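Local structure of ATP:cob(I)alamin adenosyltransferase (Salmonella enterica subsp. enterica serovar Livingstone, 5CX7) at residues E[64-69]-E[102-107]. The protein converts cob(I)alamin to adenosylcobalamin, the cofactor of propanediol dehydratase, and carries a heme-binding C-terminal domain, the part in this structure. Residues are numbered along the deposited sequence; the frame is centred on the assembly and turned at random.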
ATOM      1  N   PRO E  64      -7.880 -17.127  -1.157  1.00 15.05           N
ATOM      2  CA  PRO E  64      -8.437 -16.471   0.021  1.00 14.59           C
ATOM      3  C   PRO E  64      -9.312 -15.309  -0.361  1.00 12.40           C
ATOM      4  O   PRO E  64     -10.334 -15.026   0.322  1.00 12.20           O
ATOM      5  CB  PRO E  64      -7.214 -15.990   0.807  1.00 16.35           C
ATOM      6  CG  PRO E  64      -6.052 -16.765   0.211  1.00 17.65           C
ATOM      7  CD  PRO E  64      -6.404 -17.234  -1.120  1.00 16.70           C
ATOM      8  N   LYS E  65      -8.943 -14.608  -1.409  1.00 12.26           N
ATOM      9  CA  LYS E  65      -9.839 -13.522  -1.909  1.00 12.15           C
ATOM     10  C   LYS E  65     -11.204 -14.005  -2.337  1.00 11.94           C
ATOM     11  O   LYS E  65     -12.225 -13.334  -2.115  1.00 10.82           O
ATOM     12  CB  LYS E  65      -9.163 -12.715  -3.027  1.00 12.37           C
ATOM     13  CG  LYS E  65      -8.012 -11.846  -2.437  1.00 13.70           C
ATOM     14  CD  LYS E  65      -7.332 -11.078  -3.518  1.00 12.86           C
ATOM     15  CE  LYS E  65      -6.425  -9.982  -2.819  1.00 14.52           C
ATOM     16  NZ  LYS E  65      -5.846  -9.102  -3.832  1.00 14.09           N
ATOM     17  N   LYS E  66     -11.238 -15.102  -3.073  1.00 11.62           N
ATOM     18  CA  LYS E  66     -12.556 -15.667  -3.419  1.00 10.80           C
ATOM     19  C   LYS E  66     -13.410 -15.976  -2.234  1.00  9.50           C
ATOM     20  O   LYS E  66     -14.640 -15.775  -2.226  1.00 10.77           O
ATOM     21  CB  LYS E  66     -12.397 -16.890  -4.317  1.00 10.86           C
ATOM     22  CG  LYS E  66     -11.919 -16.619  -5.701  1.00 11.48           C
ATOM     23  CD  LYS E  66     -11.878 -17.927  -6.540  1.00 11.17           C
ATOM     24  CE  LYS E  66     -11.033 -17.741  -7.794  1.00 11.94           C
ATOM     25  NZ  LYS E  66     -10.926 -18.989  -8.595  1.00 12.20           N
ATOM     26  N   ALA E  67     -12.796 -16.582  -1.215  1.00 10.78           N
ATOM     27  CA  ALA E  67     -13.500 -16.976  -0.031  1.00 11.51           C
ATOM     28  C   ALA E  67     -14.018 -15.776   0.699  1.00 11.74           C
ATOM     29  O   ALA E  67     -15.211 -15.724   1.126  1.00 10.54           O
ATOM     30  CB  ALA E  67     -12.603 -17.784   0.863  1.00 12.74           C
ATOM     31  N   TRP E  68     -13.140 -14.748   0.800  1.00 11.14           N
ATOM     32  CA  TRP E  68     -13.549 -13.506   1.439  1.00 13.40           C
ATOM     33  C   TRP E  68     -14.679 -12.780   0.681  1.00 13.35           C
ATOM     34  O   TRP E  68     -15.639 -12.308   1.316  1.00 15.38           O
ATOM     35  CB  TRP E  68     -12.346 -12.545   1.550  1.00 13.59           C
ATOM     36  CG  TRP E  68     -12.689 -11.333   2.331  1.00 13.38           C
ATOM     37  CD1 TRP E  68     -12.596 -11.174   3.653  1.00 15.54           C
ATOM     38  CD2 TRP E  68     -13.085 -10.075   1.810  1.00 14.60           C
ATOM     39  NE1 TRP E  68     -12.952  -9.888   4.036  1.00 14.93           N
ATOM     40  CE2 TRP E  68     -13.249  -9.183   2.930  1.00 15.17           C
ATOM     41  CE3 TRP E  68     -13.317  -9.587   0.531  1.00 15.34           C
ATOM     42  CZ2 TRP E  68     -13.600  -7.858   2.785  1.00 14.62           C
ATOM     43  CZ3 TRP E  68     -13.785  -8.264   0.405  1.00 15.56           C
ATOM     44  CH2 TRP E  68     -13.860  -7.422   1.513  1.00 15.53           C
ATOM     45  N   THR E  69     -14.575 -12.741  -0.642  1.00 12.61           N
ATOM     46  CA  THR E  69     -15.604 -12.128  -1.475  1.00 13.14           C
ATOM     47  C   THR E  69     -16.991 -12.743  -1.208  1.00 13.52           C
ATOM     48  O   THR E  69     -17.990 -12.046  -1.172  1.00 12.80           O
ATOM     49  CB  THR E  69     -15.239 -12.304  -2.959  1.00 14.17           C
ATOM     50  OG1 THR E  69     -13.985 -11.668  -3.264  1.00 17.51           O
ATOM     51  CG2 THR E  69     -16.275 -11.724  -3.850  1.00 13.94           C
ATOM     52  N   VAL E 102     -12.808 -10.921  -5.923  1.00 18.15           N
ATOM     53  CA  VAL E 102     -12.573 -11.632  -7.157  1.00 15.61           C
ATOM     54  C   VAL E 102     -13.914 -11.961  -7.731  1.00 14.30           C
ATOM     55  O   VAL E 102     -14.793 -12.476  -7.003  1.00 15.33           O
ATOM     56  CB  VAL E 102     -11.704 -12.903  -6.903  1.00 15.95           C
ATOM     57  CG1 VAL E 102     -11.651 -13.757  -8.163  1.00 15.38           C
ATOM     58  CG2 VAL E 102     -10.283 -12.528  -6.475  1.00 16.57           C
ATOM     59  N   THR E 103     -14.076 -11.731  -9.015  1.00 14.28           N
ATOM     60  CA  THR E 103     -15.382 -11.750  -9.665  1.00 15.96           C
ATOM     61  C   THR E 103     -15.561 -12.836 -10.701  1.00 14.23           C
ATOM     62  O   THR E 103     -16.503 -12.814 -11.519  1.00 13.54           O
ATOM     63  CB  THR E 103     -15.646 -10.381 -10.300  1.00 17.63           C
ATOM     64  OG1 THR E 103     -14.560 -10.046 -11.181  1.00 16.02           O
ATOM     65  CG2 THR E 103     -15.690  -9.322  -9.188  1.00 18.13           C
ATOM     66  N   PHE E 104     -14.648 -13.805 -10.691  1.00 13.08           N
ATOM     67  CA  PHE E 104     -14.864 -15.066 -11.435  1.00 13.83           C
ATOM     68  C   PHE E 104     -14.962 -16.221 -10.485  1.00 13.98           C
ATOM     69  O   PHE E 104     -14.630 -16.149  -9.316  1.00 12.79           O
ATOM     70  CB  PHE E 104     -13.767 -15.275 -12.531  1.00 14.59           C
ATOM     71  CG  PHE E 104     -12.345 -15.122 -12.033  1.00 14.23           C
ATOM     72  CD1 PHE E 104     -11.689 -16.173 -11.379  1.00 13.98           C
ATOM     73  CD2 PHE E 104     -11.613 -13.969 -12.314  1.00 15.27           C
ATOM     74  CE1 PHE E 104     -10.383 -16.032 -10.906  1.00 13.46           C
ATOM     75  CE2 PHE E 104     -10.292 -13.867 -11.913  1.00 13.22           C
ATOM     76  CZ  PHE E 104      -9.689 -14.853 -11.158  1.00 13.24           C
ATOM     77  N   GLY E 105     -15.458 -17.348 -11.039  1.00 16.92           N
ATOM     78  CA  GLY E 105     -15.815 -18.476 -10.241  1.00 14.52           C
ATOM     79  C   GLY E 105     -14.759 -19.115  -9.398  1.00 16.41           C
ATOM     80  O   GLY E 105     -13.553 -19.124  -9.686  1.00 17.73           O
ATOM     81  N   GLY E 106     -15.248 -19.718  -8.322  1.00 15.81           N
ATOM     82  CA  GLY E 106     -14.426 -20.523  -7.416  1.00 14.36           C
ATOM     83  C   GLY E 106     -14.638 -20.275  -5.951  1.00 13.80           C
ATOM     84  O   GLY E 106     -14.097 -21.005  -5.126  1.00 12.08           O
ATOM     85  N   GLY E 107     -15.396 -19.222  -5.623  1.00 13.96           N
ATOM     86  CA  GLY E 107     -15.761 -18.896  -4.288  1.00 14.05           C
ATOM     87  C   GLY E 107     -17.251 -19.117  -4.081  1.00 13.83           C
ATOM     88  O   GLY E 107     -18.025 -18.765  -4.940  1.00 12.52           O
TER
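Lys66 reaches from helix 59-72 into the curved loop 102-107, its extended chain threading between Val102 and the glycines. CB lies against CA of Gly107. CG, anti to the carbonyl carbon (chi1 -70°), meets Val102 CG1 at 3.8 Å, and CD rests on Gly106, 3.7 Å from its C atom. CE then comes 3.6 Å from CE1 of Phe104, the two side chains crossing at about a right angle, and NZ bonds Gly105 O at 2.8 Å. Asp130, Ile122 O and a bound glycerol, probably from the crystallisation liquor, also hold this ammonium; the salt bridge to Asp130 presumably stabilises its charge. Lysine suits the place because its methylenes pack on Val102, Phe104 and the glycine backbone while its ammonium meets carbonyls and a carboxylate. Glycine suits 106, where phi is 135° and a CB would strike Lys66 NZ, and 107, where one would run into Lys66 O.

Val102 spreads its two methyls between Phe104 and Lys65. CG1 sits 3.7 Å above the centre of the Phe104 ring, and CG2 touches Lys65 CB at 3.6 Å. Its backbone N gives a hydrogen bond to Thr69 OG1 (3.0 Å, 156°), while that hydroxyl donates to Lys65 O one turn back, so threonine links helix to loop. His96 of a neighbouring subunit packs on Val102 and Phe104. The contact joins the loop before strand 107-112 to helix 59-72, in a domain of the HbpS-like family, away from the heme.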